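Local coordinates for scarecrow-like protein 3 (Arabidopsis thaliana, PDB 6KPB) that probably acts as a transcription factor in plant development, forms a homodimer and binds zinc finger proteins of the IDD family, at residues I133-L138 against I390-M395; M142-K147 against C451-Y456. One frame throughout, in Å; residues are numbered along the deposited sequence.

Interaction 1: residues I133-L138 against I390-M395; sequences IHVRRL and IKVEKM
His134 meets Lys391 where helix 129-142 crosses helix 387-406. Its CG is anti to the backbone N (chi1 -179°), and the imidazole carries its CD2-NE2 side to the lysine. The two side chains cross at about a right angle. Lys391 CE lies in the ring plane, at the edge, with Lys391 CE 3.7 Å from His134 CD2. Lys391 NZ also lies near that plane, 3.5 Å from His134 NE2. Within its own helix the ring is backed on one face by Leu138 CG, set off toward the rim.

Val135 comes next and buries the most surface in this contact. One methyl, CG2, does the work. It meets the backbone of the other helix, with Val135 CG2 3.7 Å from Lys391 O and 4.0 Å from Val392 CA. Met395 CB closes in on the same methyl from the next turn. This methyl-to-backbone packing brings Val135 CA within 6.1 Å of Val392 CA. The helix axes here are 9.4 Å apart and run at 109° to each other, so the shared surface is short.

Leu138 lies one turn on from His134. Its CB rests on a methyl of Val392, with Leu138 CB to Val392 CG2 at 3.7 Å. Its CD1 reaches the aliphatic root of Lys391, with Leu138 CD1 4.2 Å from Lys391 CB.

The contact joins two helices of the GRAS domain, the second within the predicted PFYRE region. Helix 387-406 is held between two others. Lys391 and Met395 point toward helix 129-142, and Val392 touches it with CG2. Glu393 turns away from it and forms a salt bridge with Arg95 of helix 92-109, where Tyr99 also touches Glu393 and Lys394.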
loop_
_atom_site.group_PDB
_atom_site.type_symbol
_atom_site.label_atom_id
_atom_site.label_comp_id
_atom_site.label_asym_id
_atom_site.label_seq_id
_atom_site.Cartn_x
_atom_site.Cartn_y
_atom_site.Cartn_z
ATOM N N ILE A 133 4.626 5.023 -13.356
ATOM C CA ILE A 133 5.087 5.054 -14.742
ATOM C C ILE A 133 4.422 3.944 -15.542
ATOM O O ILE A 133 4.014 4.142 -16.694
ATOM C CB ILE A 133 6.622 4.946 -14.803
ATOM C CG1 ILE A 133 7.281 6.162 -14.154
ATOM C CG2 ILE A 133 7.089 4.795 -16.243
ATOM C CD1 ILE A 133 8.796 6.109 -14.180
ATOM N N HIS A 134 4.287 2.762 -14.936
ATOM C CA HIS A 134 3.706 1.622 -15.635
ATOM C C HIS A 134 2.252 1.881 -16.017
ATOM O O HIS A 134 1.838 1.587 -17.145
ATOM C CB HIS A 134 3.824 0.369 -14.767
ATOM C CG HIS A 134 3.272 -0.865 -15.409
ATOM N ND1 HIS A 134 3.720 -1.336 -16.624
ATOM C CD2 HIS A 134 2.310 -1.727 -15.003
ATOM C CE1 HIS A 134 3.057 -2.434 -16.940
ATOM N NE2 HIS A 134 2.195 -2.693 -15.973
ATOM N N VAL A 135 1.461 2.438 -15.097
ATOM C CA VAL A 135 0.046 2.646 -15.394
ATOM C C VAL A 135 -0.135 3.748 -16.435
ATOM O O VAL A 135 -1.066 3.690 -17.249
ATOM C CB VAL A 135 -0.742 2.935 -14.101
ATOM C CG1 VAL A 135 -0.376 4.292 -13.520
ATOM C CG2 VAL A 135 -2.242 2.842 -14.353
ATOM N N ARG A 136 0.747 4.754 -16.449
ATOM C CA ARG A 136 0.669 5.780 -17.486
ATOM C C ARG A 136 1.005 5.202 -18.855
ATOM O O ARG A 136 0.401 5.587 -19.862
ATOM C CB ARG A 136 1.603 6.946 -17.162
ATOM C CG ARG A 136 1.233 7.712 -15.906
ATOM C CD ARG A 136 1.996 9.021 -15.814
ATOM N NE ARG A 136 2.153 9.460 -14.431
ATOM C CZ ARG A 136 3.271 9.314 -13.728
ATOM N NH1 ARG A 136 4.333 8.745 -14.282
ATOM N NH2 ARG A 136 3.329 9.741 -12.474
ATOM N N ARG A 137 1.973 4.283 -18.910
ATOM C CA ARG A 137 2.271 3.606 -20.167
ATOM C C ARG A 137 1.066 2.810 -20.650
ATOM O O ARG A 137 0.763 2.790 -21.848
ATOM C CB ARG A 137 3.493 2.701 -19.997
ATOM C CG ARG A 137 4.193 2.317 -21.296
ATOM C CD ARG A 137 3.593 1.064 -21.927
ATOM N NE ARG A 137 4.034 -0.163 -21.270
ATOM C CZ ARG A 137 3.541 -1.370 -21.529
ATOM N NH1 ARG A 137 2.580 -1.520 -22.431
ATOM N NH2 ARG A 137 4.005 -2.432 -20.883
ATOM N N LEU A 138 0.357 2.156 -19.723
ATOM C CA LEU A 138 -0.817 1.375 -20.100
ATOM C C LEU A 138 -1.918 2.264 -20.667
ATOM O O LEU A 138 -2.542 1.921 -21.678
ATOM C CB LEU A 138 -1.331 0.586 -18.896
ATOM C CG LEU A 138 -0.452 -0.569 -18.411
ATOM C CD1 LEU A 138 -0.993 -1.146 -17.113
ATOM C CD2 LEU A 138 -0.355 -1.648 -19.480
ATOM N N ILE A 390 -7.152 -3.852 -14.723
ATOM C CA ILE A 390 -7.444 -3.527 -13.330
ATOM C C ILE A 390 -6.572 -2.373 -12.854
ATOM O O ILE A 390 -7.043 -1.476 -12.143
ATOM C CB ILE A 390 -7.273 -4.773 -12.443
ATOM C CG1 ILE A 390 -8.225 -5.884 -12.894
ATOM C CG2 ILE A 390 -7.514 -4.424 -10.981
ATOM C CD1 ILE A 390 -8.211 -7.099 -11.994
ATOM N N LYS A 391 -5.289 -2.373 -13.235
ATOM C CA LYS A 391 -4.402 -1.277 -12.855
ATOM C C LYS A 391 -4.934 0.060 -13.356
ATOM O O LYS A 391 -4.990 1.041 -12.606
ATOM C CB LYS A 391 -2.993 -1.518 -13.398
ATOM C CG LYS A 391 -2.172 -2.529 -12.621
ATOM C CD LYS A 391 -0.697 -2.152 -12.650
ATOM C CE LYS A 391 0.194 -3.373 -12.510
ATOM N NZ LYS A 391 0.081 -4.263 -13.697
ATOM N N VAL A 392 -5.329 0.117 -14.630
ATOM C CA VAL A 392 -5.874 1.354 -15.185
ATOM C C VAL A 392 -7.173 1.721 -14.481
ATOM O O VAL A 392 -7.384 2.875 -14.087
ATOM C CB VAL A 392 -6.071 1.215 -16.706
ATOM C CG1 VAL A 392 -6.883 2.382 -17.249
ATOM C CG2 VAL A 392 -4.723 1.126 -17.408
ATOM N N GLU A 393 -8.059 0.739 -14.298
ATOM C CA GLU A 393 -9.353 1.014 -13.683
ATOM C C GLU A 393 -9.198 1.501 -12.247
ATOM O O GLU A 393 -9.952 2.370 -11.797
ATOM C CB GLU A 393 -10.235 -0.234 -13.744
ATOM C CG GLU A 393 -10.782 -0.529 -15.133
ATOM C CD GLU A 393 -11.432 -1.896 -15.232
ATOM O OE1 GLU A 393 -11.217 -2.727 -14.322
ATOM O OE2 GLU A 393 -12.155 -2.142 -16.220
ATOM N N LYS A 394 -8.219 0.966 -11.517
ATOM C CA LYS A 394 -8.018 1.354 -10.123
ATOM C C LYS A 394 -7.125 2.585 -9.985
ATOM O O LYS A 394 -7.542 3.602 -9.421
ATOM C CB LYS A 394 -7.423 0.220 -9.348
ATOM C CG LYS A 394 -6.629 0.681 -8.169
ATOM C CD LYS A 394 -6.868 -0.160 -6.952
ATOM C CE LYS A 394 -7.150 0.729 -5.767
ATOM N NZ LYS A 394 -6.811 0.064 -4.497
ATOM N N MET A 395 -5.888 2.503 -10.484
ATOM C CA MET A 395 -4.902 3.542 -10.205
ATOM C C MET A 395 -5.194 4.851 -10.928
ATOM O O MET A 395 -4.686 5.895 -10.509
ATOM C CB MET A 395 -3.501 3.052 -10.569
ATOM C CG MET A 395 -3.049 1.834 -9.786
ATOM S SD MET A 395 -1.296 1.469 -9.995
ATOM C CE MET A 395 -1.131 0.043 -8.920
#

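Interaction 2: residues M142-K147 against C451-Y456; sequences MFPILK and CGFDGY
Pro144 is wedged between the rings of Phe453 and Tyr456, the first and last residues of a type II beta turn. The proline holds the N-cap position of helix 145-160, and the turn leads into strand 456-461 of the mixed sheet. Both rings take the proline in CH-pi contacts over a face. Pro144 CB sits 3.4 Å from the centroid of the Phe453 ring, 7° off the normal. Pro144 CG sits 3.6 Å from the centroid of the Tyr456 ring, 8° off its normal. The approaches differ: Pro144 and Phe453 run antiparallel alongside each other, while Pro144 and Tyr456 reach tip to tip. The opposite face of Phe453 has Cys451 O over its centre.

Phe453 also touches the backbone before the helix, with Phe453 CE1 3.4 Å from Pro144 N. Lys147 CD comes 4.3 Å from Phe453 CE2. Ile145 CD1 reaches Tyr456 CE1. Leu448 of helix 438-448 touches both Pro144 and Tyr456, and Trp469 meets the tyrosine ring edge-to-face. Lys381 NZ ties this loop to helix 360-381 by hydrogen bonds to Gly452 O and Asp454 O. At the backbone angles of Gly455, phi 100°, a CB would be jammed against Asp454 O, which calls for glycine.

An alanine in place of Tyr456 would probably open a gap beside Pro144 CG and leave the proline gripped by Phe453 without its second aromatic face.

The tyrosine ends at Phe143, whose side chain crosses it obliquely. The hydroxyl comes in at the phenyl edge, near the ring plane, and Tyr456 OH is 3.1 Å from Phe143 CD2.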
loop_
_atom_site.group_PDB
_atom_site.type_symbol
_atom_site.label_atom_id
_atom_site.label_comp_id
_atom_site.label_asym_id
_atom_site.label_seq_id
_atom_site.Cartn_x
_atom_site.Cartn_y
_atom_site.Cartn_z
ATOM N N MET A 142 -3.334 1.374 -24.139
ATOM C CA MET A 142 -4.658 0.766 -24.192
ATOM C C MET A 142 -5.736 1.728 -24.670
ATOM O O MET A 142 -6.811 1.277 -25.083
ATOM C CB MET A 142 -5.037 0.206 -22.816
ATOM C CG MET A 142 -4.029 -0.793 -22.264
ATOM S SD MET A 142 -4.436 -1.377 -20.610
ATOM C CE MET A 142 -5.780 -2.499 -20.984
ATOM N N PHE A 143 -5.476 3.034 -24.631
ATOM C CA PHE A 143 -6.403 4.043 -25.111
ATOM C C PHE A 143 -5.738 4.903 -26.179
ATOM O O PHE A 143 -4.521 5.109 -26.145
ATOM C CB PHE A 143 -6.893 4.941 -23.968
ATOM C CG PHE A 143 -7.735 4.225 -22.953
ATOM C CD1 PHE A 143 -7.148 3.572 -21.882
ATOM C CD2 PHE A 143 -9.115 4.206 -23.067
ATOM C CE1 PHE A 143 -7.920 2.911 -20.948
ATOM C CE2 PHE A 143 -9.894 3.546 -22.136
ATOM C CZ PHE A 143 -9.296 2.899 -21.074
ATOM N N PRO A 144 -6.505 5.407 -27.143
ATOM C CA PRO A 144 -5.949 6.302 -28.166
ATOM C C PRO A 144 -5.970 7.778 -27.798
ATOM O O PRO A 144 -5.691 8.610 -28.667
ATOM C CB PRO A 144 -6.881 6.043 -29.356
ATOM C CG PRO A 144 -8.208 5.813 -28.707
ATOM C CD PRO A 144 -7.927 5.107 -27.394
ATOM N N ILE A 145 -6.290 8.114 -26.546
ATOM C CA ILE A 145 -6.470 9.513 -26.164
ATOM C C ILE A 145 -5.177 10.292 -26.362
ATOM O O ILE A 145 -5.153 11.333 -27.030
ATOM C CB ILE A 145 -6.959 9.612 -24.709
ATOM C CG1 ILE A 145 -8.230 8.781 -24.503
ATOM C CG2 ILE A 145 -7.168 11.065 -24.324
ATOM C CD1 ILE A 145 -9.373 9.165 -25.410
ATOM N N LEU A 146 -4.082 9.800 -25.782
ATOM C CA LEU A 146 -2.831 10.550 -25.801
ATOM C C LEU A 146 -2.214 10.577 -27.195
ATOM O O LEU A 146 -1.630 11.591 -27.598
ATOM C CB LEU A 146 -1.854 9.958 -24.787
ATOM C CG LEU A 146 -2.180 10.265 -23.324
ATOM C CD1 LEU A 146 -1.190 9.584 -22.397
ATOM C CD2 LEU A 146 -2.178 11.768 -23.094
ATOM N N LYS A 147 -2.328 9.478 -27.945
ATOM C CA LYS A 147 -1.789 9.454 -29.302
ATOM C C LYS A 147 -2.465 10.499 -30.182
ATOM O O LYS A 147 -1.800 11.182 -30.968
ATOM C CB LYS A 147 -1.951 8.060 -29.909
ATOM C CG LYS A 147 -1.093 6.978 -29.268
ATOM C CD LYS A 147 -1.535 5.600 -29.742
ATOM C CE LYS A 147 -0.788 4.477 -29.031
ATOM N NZ LYS A 147 0.472 4.107 -29.731
ATOM N N CYS A 451 -5.756 -0.892 -34.672
ATOM C CA CYS A 451 -6.204 -2.108 -34.005
ATOM C C CYS A 451 -6.724 -1.780 -32.610
ATOM O O CYS A 451 -6.002 -1.210 -31.785
ATOM C CB CYS A 451 -5.058 -3.116 -33.930
ATOM S SG CYS A 451 -5.529 -4.752 -33.315
ATOM N N GLY A 452 -7.981 -2.133 -32.352
ATOM C CA GLY A 452 -8.572 -1.939 -31.045
ATOM C C GLY A 452 -9.051 -0.537 -30.746
ATOM O O GLY A 452 -9.364 -0.246 -29.587
ATOM N N PHE A 453 -9.124 0.342 -31.745
ATOM C CA PHE A 453 -9.583 1.710 -31.542
ATOM C C PHE A 453 -10.940 1.977 -32.183
ATOM O O PHE A 453 -11.364 3.136 -32.253
ATOM C CB PHE A 453 -8.544 2.700 -32.068
ATOM C CG PHE A 453 -7.310 2.789 -31.217
ATOM C CD1 PHE A 453 -7.366 2.495 -29.864
ATOM C CD2 PHE A 453 -6.097 3.171 -31.765
ATOM C CE1 PHE A 453 -6.232 2.575 -29.074
ATOM C CE2 PHE A 453 -4.962 3.255 -30.980
ATOM C CZ PHE A 453 -5.030 2.956 -29.632
ATOM N N ASP A 454 -11.629 0.941 -32.652
ATOM C CA ASP A 454 -12.979 1.117 -33.166
ATOM C C ASP A 454 -13.938 1.431 -32.024
ATOM O O ASP A 454 -13.755 0.986 -30.888
ATOM C CB ASP A 454 -13.433 -0.131 -33.921
ATOM C CG ASP A 454 -13.458 -1.364 -33.044
ATOM O OD1 ASP A 454 -12.381 -1.756 -32.546
ATOM O OD2 ASP A 454 -14.552 -1.933 -32.840
ATOM N N GLY A 455 -14.973 2.211 -32.338
ATOM C CA GLY A 455 -15.884 2.749 -31.359
ATOM C C GLY A 455 -15.587 4.187 -30.988
ATOM O O GLY A 455 -16.495 4.910 -30.563
ATOM N N TYR A 456 -14.338 4.615 -31.141
ATOM C CA TYR A 456 -13.978 6.002 -30.901
ATOM C C TYR A 456 -14.350 6.869 -32.095
ATOM O O TYR A 456 -14.401 6.406 -33.239
ATOM C CB TYR A 456 -12.481 6.134 -30.619
ATOM C CG TYR A 456 -12.063 5.603 -29.271
ATOM C CD1 TYR A 456 -12.139 6.399 -28.137
ATOM C CD2 TYR A 456 -11.586 4.307 -29.132
ATOM C CE1 TYR A 456 -11.756 5.920 -26.902
ATOM C CE2 TYR A 456 -11.201 3.818 -27.902
ATOM C CZ TYR A 456 -11.288 4.628 -26.791
ATOM O OH TYR A 456 -10.904 4.143 -25.565
#

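How the interactions relate
Interaction 1 and interaction 2 follow one another along the chain on the first-segment side: helix 129-142 carries one and runs into the turn before helix 145-160 that carries the other. Their centres lie 15 Å apart. Val392 joins them directly. Val392 CG1 is 3.9 Å from Phe143 CE1, and Val392 CG2 is 4.1 Å from Met142 SD, so the valine that packs in interaction 1 also touches residues of interaction 2. The second segments are far apart in sequence, in the predicted PFYRE and SAW regions, and both pack against the run from helix 129-142 into helix 145-160. Neither contact includes the VHIID motif residues themselves.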